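Local coordinates for SMC protein (Pyrococcus furiosus, PDB 3NWC) that forms the dimerising, DNA-binding hinge domain of an SMC protein probably required for chromosome condensation and partitioning, at residues R8-A13 against G166-A170; N22-L28 against L86-F91; D130-S136 against V147-I152. All blocks are in the same frame, centred on the assembly; numbering follows the deposited sequence.

Contact 1: R8-A13 against G166-A170; sequences RELIAA and GHFRA
One carboxylate organises this contact: Glu9, on a helix running through Arg8-Ala13 (Ala13 N to Glu9 O 2.8 Å), bonds two consecutive backbone amides of the irregular chain Gly166-Ala170. Its CA-CB bond points sideways, but the m, m rotamer folds the acid onto the loop. OE1 accepts from Phe168 N at 2.8 Å; OE2 accepts from Arg169 N at 3.0 Å and from Arg169 NH1 at 2.8 Å, the latter a salt bridge. Phe168, with phi/psi -72/-35 between extended His167 and Arg169, makes the bend that turns both amides to the acid. Arg169 leaves its CA in the p rotamer, continues t, t, and lays its CD 3.7 Å from Arg8 CB. Arg8 itself (m, t, t) forms a salt bridge with Glu4. One helical turn on from Glu9, Ala13 sets its CB over one face of the Phe168 ring (m, chi2 -83°), 3.5 Å from the ring centroid, a CH-pi contact. Ala12 CB meets Phe168 CB at 3.8 Å and Arg169 CA at 3.5 Å; the closest CA pair is Ala12-Arg169, 5.1 Å. A buried glutamate bridging two successive loop amides and an arginine thus joins the first helix of this hinge-domain chain, 4-19, to the loop leaving strand 163-165; helix 52-59 touches Glu9, Leu10 and Phe168, and at the dimer interface Arg88 of the second subunit bonds to Gly166 O.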
loop_
_atom_site.group_PDB
_atom_site.type_symbol
_atom_site.label_atom_id
_atom_site.label_comp_id
_atom_site.label_asym_id
_atom_site.label_seq_id
_atom_site.Cartn_x
_atom_site.Cartn_y
_atom_site.Cartn_z
ATOM N N ARG A 8 -1.432 7.528 21.457
ATOM C CA ARG A 8 -1.661 8.630 20.526
ATOM C C ARG A 8 -1.364 8.170 19.094
ATOM O O ARG A 8 -2.122 8.473 18.158
ATOM C CB ARG A 8 -0.811 9.851 20.910
ATOM C CG ARG A 8 -1.246 10.478 22.242
ATOM C CD ARG A 8 -0.449 11.721 22.577
ATOM N NE ARG A 8 -0.979 12.349 23.782
ATOM C CZ ARG A 8 -1.989 13.218 23.782
ATOM N NH1 ARG A 8 -2.555 13.569 22.639
ATOM N NH2 ARG A 8 -2.432 13.745 24.917
ATOM N N GLU A 9 -0.264 7.449 18.933
ATOM C CA GLU A 9 0.120 6.897 17.626
ATOM C C GLU A 9 -0.970 6.011 17.053
ATOM O O GLU A 9 -1.298 6.103 15.870
ATOM C CB GLU A 9 1.427 6.075 17.729
ATOM C CG GLU A 9 2.698 6.913 17.786
ATOM C CD GLU A 9 2.901 7.728 16.523
ATOM O OE1 GLU A 9 3.321 7.144 15.507
ATOM O OE2 GLU A 9 2.634 8.949 16.545
ATOM N N LEU A 10 -1.501 5.122 17.881
ATOM C CA LEU A 10 -2.560 4.208 17.448
ATOM C C LEU A 10 -3.824 4.944 17.020
ATOM O O LEU A 10 -4.401 4.656 15.971
ATOM C CB LEU A 10 -2.908 3.203 18.556
ATOM C CG LEU A 10 -4.037 2.214 18.247
ATOM C CD1 LEU A 10 -3.672 1.348 17.049
ATOM C CD2 LEU A 10 -4.367 1.339 19.454
ATOM N N ILE A 11 -4.276 5.887 17.839
ATOM C CA ILE A 11 -5.454 6.674 17.484
ATOM C C ILE A 11 -5.223 7.368 16.148
ATOM O O ILE A 11 -6.096 7.364 15.274
ATOM C CB ILE A 11 -5.790 7.734 18.565
ATOM C CG1 ILE A 11 -6.066 7.054 19.906
ATOM C CG2 ILE A 11 -6.992 8.566 18.129
ATOM C CD1 ILE A 11 -7.271 6.139 19.891
ATOM N N ALA A 12 -4.041 7.965 15.993
ATOM C CA ALA A 12 -3.735 8.697 14.765
ATOM C C ALA A 12 -3.685 7.754 13.573
ATOM O O ALA A 12 -4.227 8.039 12.522
ATOM C CB ALA A 12 -2.448 9.486 14.889
ATOM N N ALA A 13 -3.031 6.612 13.735
ATOM C CA ALA A 13 -2.956 5.679 12.626
ATOM C C ALA A 13 -4.345 5.239 12.170
ATOM O O ALA A 13 -4.621 5.128 10.968
ATOM C CB ALA A 13 -2.090 4.474 13.016
ATOM N N GLY A 166 8.290 7.075 11.376
ATOM C CA GLY A 166 7.801 8.415 11.649
ATOM C C GLY A 166 6.534 8.381 12.479
ATOM O O GLY A 166 5.903 7.335 12.625
ATOM N N HIS A 167 6.157 9.525 13.032
ATOM C CA HIS A 167 4.942 9.595 13.824
ATOM C C HIS A 167 3.692 9.610 12.979
ATOM O O HIS A 167 3.587 10.356 11.999
ATOM C CB HIS A 167 4.950 10.847 14.700
ATOM C CG HIS A 167 6.018 10.836 15.742
ATOM N ND1 HIS A 167 6.425 11.980 16.397
ATOM C CD2 HIS A 167 6.763 9.826 16.242
ATOM C CE1 HIS A 167 7.380 11.669 17.257
ATOM N NE2 HIS A 167 7.604 10.370 17.181
ATOM N N PHE A 168 2.718 8.819 13.392
ATOM C CA PHE A 168 1.369 8.974 12.860
ATOM C C PHE A 168 0.737 10.252 13.404
ATOM O O PHE A 168 -0.032 10.916 12.720
ATOM C CB PHE A 168 0.497 7.781 13.248
ATOM C CG PHE A 168 0.795 6.534 12.468
ATOM C CD1 PHE A 168 0.234 6.336 11.219
ATOM C CD2 PHE A 168 1.637 5.561 12.987
ATOM C CE1 PHE A 168 0.500 5.180 10.496
ATOM C CE2 PHE A 168 1.911 4.409 12.262
ATOM C CZ PHE A 168 1.329 4.220 11.023
ATOM N N ARG A 169 1.041 10.585 14.648
ATOM C CA ARG A 169 0.309 11.684 15.283
ATOM C C ARG A 169 0.833 13.009 14.757
ATOM O O ARG A 169 2.036 13.186 14.540
ATOM C CB ARG A 169 0.394 11.595 16.801
ATOM C CG ARG A 169 1.760 11.856 17.372
ATOM C CD ARG A 169 1.818 11.380 18.809
ATOM N NE ARG A 169 3.092 11.710 19.438
ATOM C CZ ARG A 169 4.166 10.929 19.422
ATOM N NH1 ARG A 169 4.135 9.749 18.807
ATOM N NH2 ARG A 169 5.274 11.326 20.031
ATOM N N ALA A 170 -0.095 13.927 14.524
ATOM C CA ALA A 170 0.229 15.182 13.886
ATOM C C ALA A 170 0.645 16.200 14.939
ATOM O O ALA A 170 0.405 16.013 16.128
ATOM C CB ALA A 170 -0.966 15.690 13.116
#

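Contact 2: N22-L28 against L86-F91; sequences NRAAEEL and LGRLTF
An Asx turn at Asn22 leads into the short, weakly bonded helix 24-28, which packs on the loop and first residues of strand 89-93, an edge of this chain's three-stranded hinge sheet. The axes of 24-28 and 89-91 approach to 10.6 Å, with 61° between their N-to-C directions; the nearest CA atoms are Ala24 and Leu86, 5.8 Å apart. Leu86 (m, t) points toward the helix: its CB lies 4.0 Å from Ala24 CB, and its CD1 touches Glu27 OE1 at 3.2 Å, a van der Waals approach; that oxygen's hydrogen bond is to Tyr80 OH. Gly87 turns the chain at phi/psi 76/-152, where a CB would crowd Asn22 ND2. The CA-CB bond of Arg88 points away, and its NH1 and NH2 hydrogen-bond to Gly166 O and Gly154 O of the second subunit. Leu89 (m, t) points toward the helix, its CD1 3.6 Å from Leu28 CD1. Leu89-Phe91 also pair antiparallel with the second subunit, extending the sheet across the dimer. Phe91 (m) receives Leu28 CD1 at its ring edge, 3.7 Å from CE1. Asn22 (chi1 t) locks the loop end: OD1 accepts from Ala24 N at 2.9 Å, while ND2 donates to Leu86 O at 2.8 Å and to Arg88 O at 3.2 Å.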
loop_
_atom_site.group_PDB
_atom_site.type_symbol
_atom_site.label_atom_id
_atom_site.label_comp_id
_atom_site.label_asym_id
_atom_site.label_seq_id
_atom_site.Cartn_x
_atom_site.Cartn_y
_atom_site.Cartn_z
ATOM N N ASN A 22 -12.033 3.331 1.514
ATOM C CA ASN A 22 -13.275 3.505 0.776
ATOM C C ASN A 22 -14.394 2.651 1.381
ATOM O O ASN A 22 -14.283 1.426 1.449
ATOM C CB ASN A 22 -12.996 3.095 -0.676
ATOM C CG ASN A 22 -14.230 3.071 -1.533
ATOM O OD1 ASN A 22 -15.292 3.561 -1.135
ATOM N ND2 ASN A 22 -14.101 2.493 -2.731
ATOM N N ARG A 23 -15.468 3.297 1.828
ATOM C CA ARG A 23 -16.560 2.582 2.493
ATOM C C ARG A 23 -17.415 1.780 1.509
ATOM O O ARG A 23 -18.508 1.316 1.851
ATOM C CB ARG A 23 -17.434 3.555 3.293
ATOM C CG ARG A 23 -18.401 2.889 4.263
ATOM C CD ARG A 23 -19.276 3.918 4.972
ATOM N NE ARG A 23 -18.587 4.555 6.092
ATOM C CZ ARG A 23 -17.737 5.571 5.974
ATOM N NH1 ARG A 23 -17.453 6.067 4.776
ATOM N NH2 ARG A 23 -17.163 6.086 7.054
ATOM N N ALA A 24 -16.906 1.610 0.293
ATOM C CA ALA A 24 -17.619 0.870 -0.745
ATOM C C ALA A 24 -17.867 -0.580 -0.355
ATOM O O ALA A 24 -18.788 -1.212 -0.866
ATOM C CB ALA A 24 -16.864 0.933 -2.057
ATOM N N ALA A 25 -17.041 -1.111 0.540
ATOM C CA ALA A 25 -17.205 -2.487 0.983
ATOM C C ALA A 25 -18.604 -2.695 1.545
ATOM O O ALA A 25 -19.198 -3.759 1.379
ATOM C CB ALA A 25 -16.151 -2.854 2.015
ATOM N N GLU A 26 -19.129 -1.663 2.200
ATOM C CA GLU A 26 -20.467 -1.717 2.775
ATOM C C GLU A 26 -21.556 -1.810 1.706
ATOM O O GLU A 26 -22.518 -2.564 1.857
ATOM C CB GLU A 26 -20.711 -0.505 3.683
ATOM C CG GLU A 26 -19.791 -0.457 4.892
ATOM C CD GLU A 26 -19.757 -1.778 5.638
ATOM O OE1 GLU A 26 -20.794 -2.158 6.222
ATOM O OE2 GLU A 26 -18.697 -2.441 5.631
ATOM N N GLU A 27 -21.404 -1.039 0.634
ATOM C CA GLU A 27 -22.348 -1.072 -0.482
ATOM C C GLU A 27 -22.339 -2.426 -1.201
ATOM O O GLU A 27 -23.337 -2.810 -1.810
ATOM C CB GLU A 27 -22.053 0.066 -1.470
ATOM C CG GLU A 27 -23.217 1.030 -1.695
ATOM C CD GLU A 27 -24.030 0.701 -2.937
ATOM O OE1 GLU A 27 -23.559 -0.099 -3.771
ATOM O OE2 GLU A 27 -25.142 1.247 -3.082
ATOM N N LEU A 28 -21.220 -3.145 -1.128
ATOM C CA LEU A 28 -21.121 -4.470 -1.750
ATOM C C LEU A 28 -22.020 -5.507 -1.082
ATOM O O LEU A 28 -22.482 -6.444 -1.731
ATOM C CB LEU A 28 -19.674 -4.988 -1.745
ATOM C CG LEU A 28 -18.760 -4.654 -2.923
ATOM C CD1 LEU A 28 -17.407 -5.324 -2.738
ATOM C CD2 LEU A 28 -19.389 -5.078 -4.246
ATOM N N LEU A 86 -18.334 3.283 -7.495
ATOM C CA LEU A 86 -18.038 3.202 -6.072
ATOM C C LEU A 86 -16.539 3.156 -5.785
ATOM O O LEU A 86 -16.124 2.732 -4.702
ATOM C CB LEU A 86 -18.689 1.959 -5.484
ATOM C CG LEU A 86 -20.215 1.912 -5.551
ATOM C CD1 LEU A 86 -20.685 0.527 -5.147
ATOM C CD2 LEU A 86 -20.816 2.980 -4.661
ATOM N N GLY A 87 -15.727 3.563 -6.757
ATOM C CA GLY A 87 -14.289 3.560 -6.564
ATOM C C GLY A 87 -13.683 2.173 -6.654
ATOM O O GLY A 87 -14.209 1.300 -7.335
ATOM N N ARG A 88 -12.571 1.980 -5.951
ATOM C CA ARG A 88 -11.790 0.749 -6.063
ATOM C C ARG A 88 -11.671 -0.019 -4.758
ATOM O O ARG A 88 -11.684 0.566 -3.679
ATOM C CB ARG A 88 -10.389 1.063 -6.591
ATOM C CG ARG A 88 -10.408 1.471 -8.054
ATOM C CD ARG A 88 -9.099 2.066 -8.481
ATOM N NE ARG A 88 -7.974 1.109 -8.536
ATOM C CZ ARG A 88 -7.656 0.374 -9.608
ATOM N NH1 ARG A 88 -8.398 0.407 -10.705
ATOM N NH2 ARG A 88 -6.588 -0.412 -9.587
ATOM N N LEU A 89 -11.567 -1.341 -4.880
ATOM C CA LEU A 89 -11.221 -2.209 -3.758
ATOM C C LEU A 89 -10.227 -3.268 -4.194
ATOM O O LEU A 89 -10.132 -3.596 -5.376
ATOM C CB LEU A 89 -12.463 -2.914 -3.205
ATOM C CG LEU A 89 -13.559 -2.040 -2.591
ATOM C CD1 LEU A 89 -14.800 -2.883 -2.276
ATOM C CD2 LEU A 89 -13.074 -1.285 -1.347
ATOM N N THR A 90 -9.490 -3.795 -3.216
ATOM C CA THR A 90 -8.586 -4.912 -3.393
ATOM C C THR A 90 -9.235 -6.146 -2.796
ATOM O O THR A 90 -9.674 -6.133 -1.636
ATOM C CB THR A 90 -7.245 -4.645 -2.692
ATOM O OG1 THR A 90 -6.639 -3.490 -3.280
ATOM C CG2 THR A 90 -6.303 -5.836 -2.862
ATOM N N PHE A 91 -9.323 -7.204 -3.600
ATOM C CA PHE A 91 -10.004 -8.427 -3.176
ATOM C C PHE A 91 -9.020 -9.549 -2.935
ATOM O O PHE A 91 -8.048 -9.692 -3.687
ATOM C CB PHE A 91 -11.019 -8.832 -4.239
ATOM C CG PHE A 91 -12.106 -7.809 -4.443
ATOM C CD1 PHE A 91 -13.243 -7.819 -3.647
ATOM C CD2 PHE A 91 -11.978 -6.823 -5.413
ATOM C CE1 PHE A 91 -14.242 -6.868 -3.825
ATOM C CE2 PHE A 91 -12.971 -5.869 -5.597
ATOM C CZ PHE A 91 -14.108 -5.895 -4.800
#

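Contact 3: D130-S136 against V147-I152; sequences DTVIVNS and VRMVTI
Strands 131-134 and 148-151, with no regular helix or strand between them in the chain, lie side by side and parallel in the inner part of the hinge domain's five-stranded mixed sheet, their short axes 4.5 Å apart at closest and crossing at -35°. Val132 pairs with Met149, Ile133 with Val150 and Val134 with Thr151, at CA-CA distances of 4.7 to 5.1 Å. The even-numbered residues of the first strand carry the ladder: Val132 N to Arg148 O 2.8 Å, Val150 N to Val132 O 2.9 Å, Val134 N to Val150 O 3.1 Å, then a weak Ile152 N to Val134 O, 3.1 Å. On the face of Thr131, Ile133, Arg148 and Val150, the Val150 side chain (p) is the central bump: its CG1 drops into the hollow between Thr131 CG2 (3.8 Å) and Ile133 CG1 (3.9 Å), and helix 52-59 covers it through Ala54, Val57 and Ala58. Farther along, Ile152 CD1 closes on Ile133 CG2 at 3.8 Å. On the other face Val134 (m) straddles its neighbours, CG1 4.0 Å from Met149 CG and CG2 3.9 Å from Thr151 CG2; Met149, a selenomethionine, then leads away. Val132 CG2 fills in beside Val147 CG1, 4.0 Å. Extended Arg148 (t, t, t) donates from NH1 to Thr131 OG1 at 2.9 Å and also reaches Ala58 O, while water 1 joins Asp130 O (2.7 Å) to Arg148 N (2.9 Å). The chemistry implies a buried, mainly aliphatic centre rich in valine and isoleucine, whose backbone bonds set the register, with one water and the Arg148-Thr131 bond as polar links where the two strands begin.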
loop_
_atom_site.group_PDB
_atom_site.type_symbol
_atom_site.label_atom_id
_atom_site.label_comp_id
_atom_site.label_asym_id
_atom_site.label_seq_id
_atom_site.Cartn_x
_atom_site.Cartn_y
_atom_site.Cartn_z
ATOM N N ASP A 130 4.060 -13.681 7.558
ATOM C CA ASP A 130 5.499 -13.645 7.757
ATOM C C ASP A 130 5.951 -12.429 8.547
ATOM O O ASP A 130 7.133 -12.120 8.583
ATOM C CB ASP A 130 6.264 -13.808 6.429
ATOM C CG ASP A 130 6.148 -12.595 5.508
ATOM O OD1 ASP A 130 5.304 -11.704 5.734
ATOM O OD2 ASP A 130 6.916 -12.543 4.525
ATOM N N THR A 131 5.005 -11.766 9.217
ATOM C CA THR A 131 5.362 -10.641 10.073
ATOM C C THR A 131 5.756 -11.077 11.480
ATOM O O THR A 131 5.046 -11.824 12.135
ATOM C CB THR A 131 4.223 -9.593 10.176
ATOM O OG1 THR A 131 3.875 -9.163 8.862
ATOM C CG2 THR A 131 4.677 -8.384 10.979
ATOM N N VAL A 132 6.882 -10.549 11.935
ATOM C CA VAL A 132 7.337 -10.743 13.291
ATOM C C VAL A 132 7.361 -9.432 14.049
ATOM O O VAL A 132 7.728 -8.381 13.509
ATOM C CB VAL A 132 8.749 -11.393 13.276
ATOM C CG1 VAL A 132 9.268 -11.587 14.678
ATOM C CG2 VAL A 132 8.700 -12.710 12.518
ATOM N N ILE A 133 6.939 -9.494 15.310
ATOM C CA ILE A 133 6.947 -8.333 16.184
ATOM C C ILE A 133 8.233 -8.354 16.995
ATOM O O ILE A 133 8.572 -9.367 17.622
ATOM C CB ILE A 133 5.741 -8.352 17.132
ATOM C CG1 ILE A 133 4.439 -8.472 16.330
ATOM C CG2 ILE A 133 5.735 -7.115 18.020
ATOM C CD1 ILE A 133 3.199 -8.689 17.186
ATOM N N VAL A 134 8.955 -7.241 16.949
ATOM C CA VAL A 134 10.187 -7.062 17.699
ATOM C C VAL A 134 10.059 -5.806 18.567
ATOM O O VAL A 134 9.205 -4.950 18.317
ATOM C CB VAL A 134 11.399 -6.941 16.761
ATOM C CG1 VAL A 134 11.418 -8.107 15.770
ATOM C CG2 VAL A 134 11.362 -5.625 16.012
ATOM N N ASN A 135 10.903 -5.698 19.585
ATOM C CA ASN A 135 10.743 -4.647 20.589
ATOM C C ASN A 135 11.194 -3.243 20.177
ATOM O O ASN A 135 10.636 -2.254 20.654
ATOM C CB ASN A 135 11.426 -5.053 21.896
ATOM C CG ASN A 135 10.879 -6.345 22.454
ATOM O OD1 ASN A 135 11.252 -7.434 22.009
ATOM N ND2 ASN A 135 9.991 -6.237 23.435
ATOM N N SER A 136 12.204 -3.146 19.318
ATOM C CA SER A 136 12.701 -1.833 18.898
ATOM C C SER A 136 13.465 -1.850 17.575
ATOM O O SER A 136 13.681 -2.906 16.987
ATOM C CB SER A 136 13.550 -1.194 20.004
ATOM O OG SER A 136 14.242 -2.174 20.755
ATOM N N VAL A 147 13.607 -10.590 6.989
ATOM C CA VAL A 147 12.450 -10.893 7.827
ATOM C C VAL A 147 11.491 -9.697 7.803
ATOM O O VAL A 147 11.939 -8.557 7.908
ATOM C CB VAL A 147 12.873 -11.137 9.287
ATOM C CG1 VAL A 147 11.676 -11.580 10.119
ATOM C CG2 VAL A 147 14.007 -12.164 9.358
ATOM N N ARG A 148 10.193 -9.943 7.645
ATOM C CA ARG A 148 9.231 -8.835 7.814
ATOM C C ARG A 148 9.017 -8.575 9.298
ATOM O O ARG A 148 8.612 -9.467 10.038
ATOM C CB ARG A 148 7.898 -9.112 7.115
ATOM C CG ARG A 148 6.944 -7.894 7.081
ATOM C CD ARG A 148 5.671 -8.193 6.290
ATOM N NE ARG A 148 5.070 -6.980 5.717
ATOM C CZ ARG A 148 4.043 -6.322 6.250
ATOM N NH1 ARG A 148 3.487 -6.748 7.376
ATOM N NH2 ARG A 148 3.567 -5.237 5.647
HETATM N N MSE A 149 9.284 -7.344 9.735
HETATM C CA MSE A 149 9.190 -7.008 11.150
HETATM C C MSE A 149 8.385 -5.733 11.376
HETATM O O MSE A 149 8.376 -4.823 10.549
HETATM C CB MSE A 149 10.582 -6.831 11.756
HETATM C CG MSE A 149 11.437 -8.093 11.721
HETATM SE SE MSE A 149 13.298 -7.634 12.056
HETATM C CE MSE A 149 13.638 -6.597 10.438
ATOM N N VAL A 150 7.721 -5.672 12.517
ATOM C CA VAL A 150 7.091 -4.429 12.939
ATOM C C VAL A 150 7.553 -4.226 14.374
ATOM O O VAL A 150 7.622 -5.185 15.132
ATOM C CB VAL A 150 5.552 -4.499 12.818
ATOM C CG1 VAL A 150 4.971 -5.684 13.635
ATOM C CG2 VAL A 150 4.925 -3.188 13.228
ATOM N N THR A 151 7.926 -3.007 14.737
ATOM C CA THR A 151 8.316 -2.759 16.127
ATOM C C THR A 151 7.078 -2.454 16.939
ATOM O O THR A 151 6.047 -2.090 16.392
ATOM C CB THR A 151 9.325 -1.608 16.282
ATOM O OG1 THR A 151 8.693 -0.354 15.983
ATOM C CG2 THR A 151 10.523 -1.820 15.374
ATOM N N ILE A 152 7.179 -2.606 18.253
ATOM C CA ILE A 152 6.048 -2.364 19.118
ATOM C C ILE A 152 5.574 -0.916 18.991
ATOM O O ILE A 152 4.408 -0.627 19.188
ATOM C CB ILE A 152 6.392 -2.669 20.590
ATOM C CG1 ILE A 152 6.388 -4.177 20.817
ATOM C CG2 ILE A 152 5.374 -2.037 21.517
ATOM C CD1 ILE A 152 4.990 -4.754 20.913
HETATM O O HOH W 1 9.456 -12.760 7.458
#

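In the fold
From the N terminus, helix 4-19 supplies the first half of contact 1, completed only when the chain returns at 166-170; this ties the N-terminal helix to the chain leaving strand 163-165, an outermost strand of the five-stranded sheet within this chain. Contacts 2 and 3 nest inside that loop. Helix 24-28 follows, and contact 2 closes the loop from it to 86-91, on the three-stranded sheet. Contact 3, a short closure within the five-stranded sheet, comes afterwards in series. Contacts 2 and 3 lie on opposite sides of the chain's centre, their own centres about 29 Å apart. Contacts 1 and 2 both reach the second subunit, whereas contact 3 stays within its own chain.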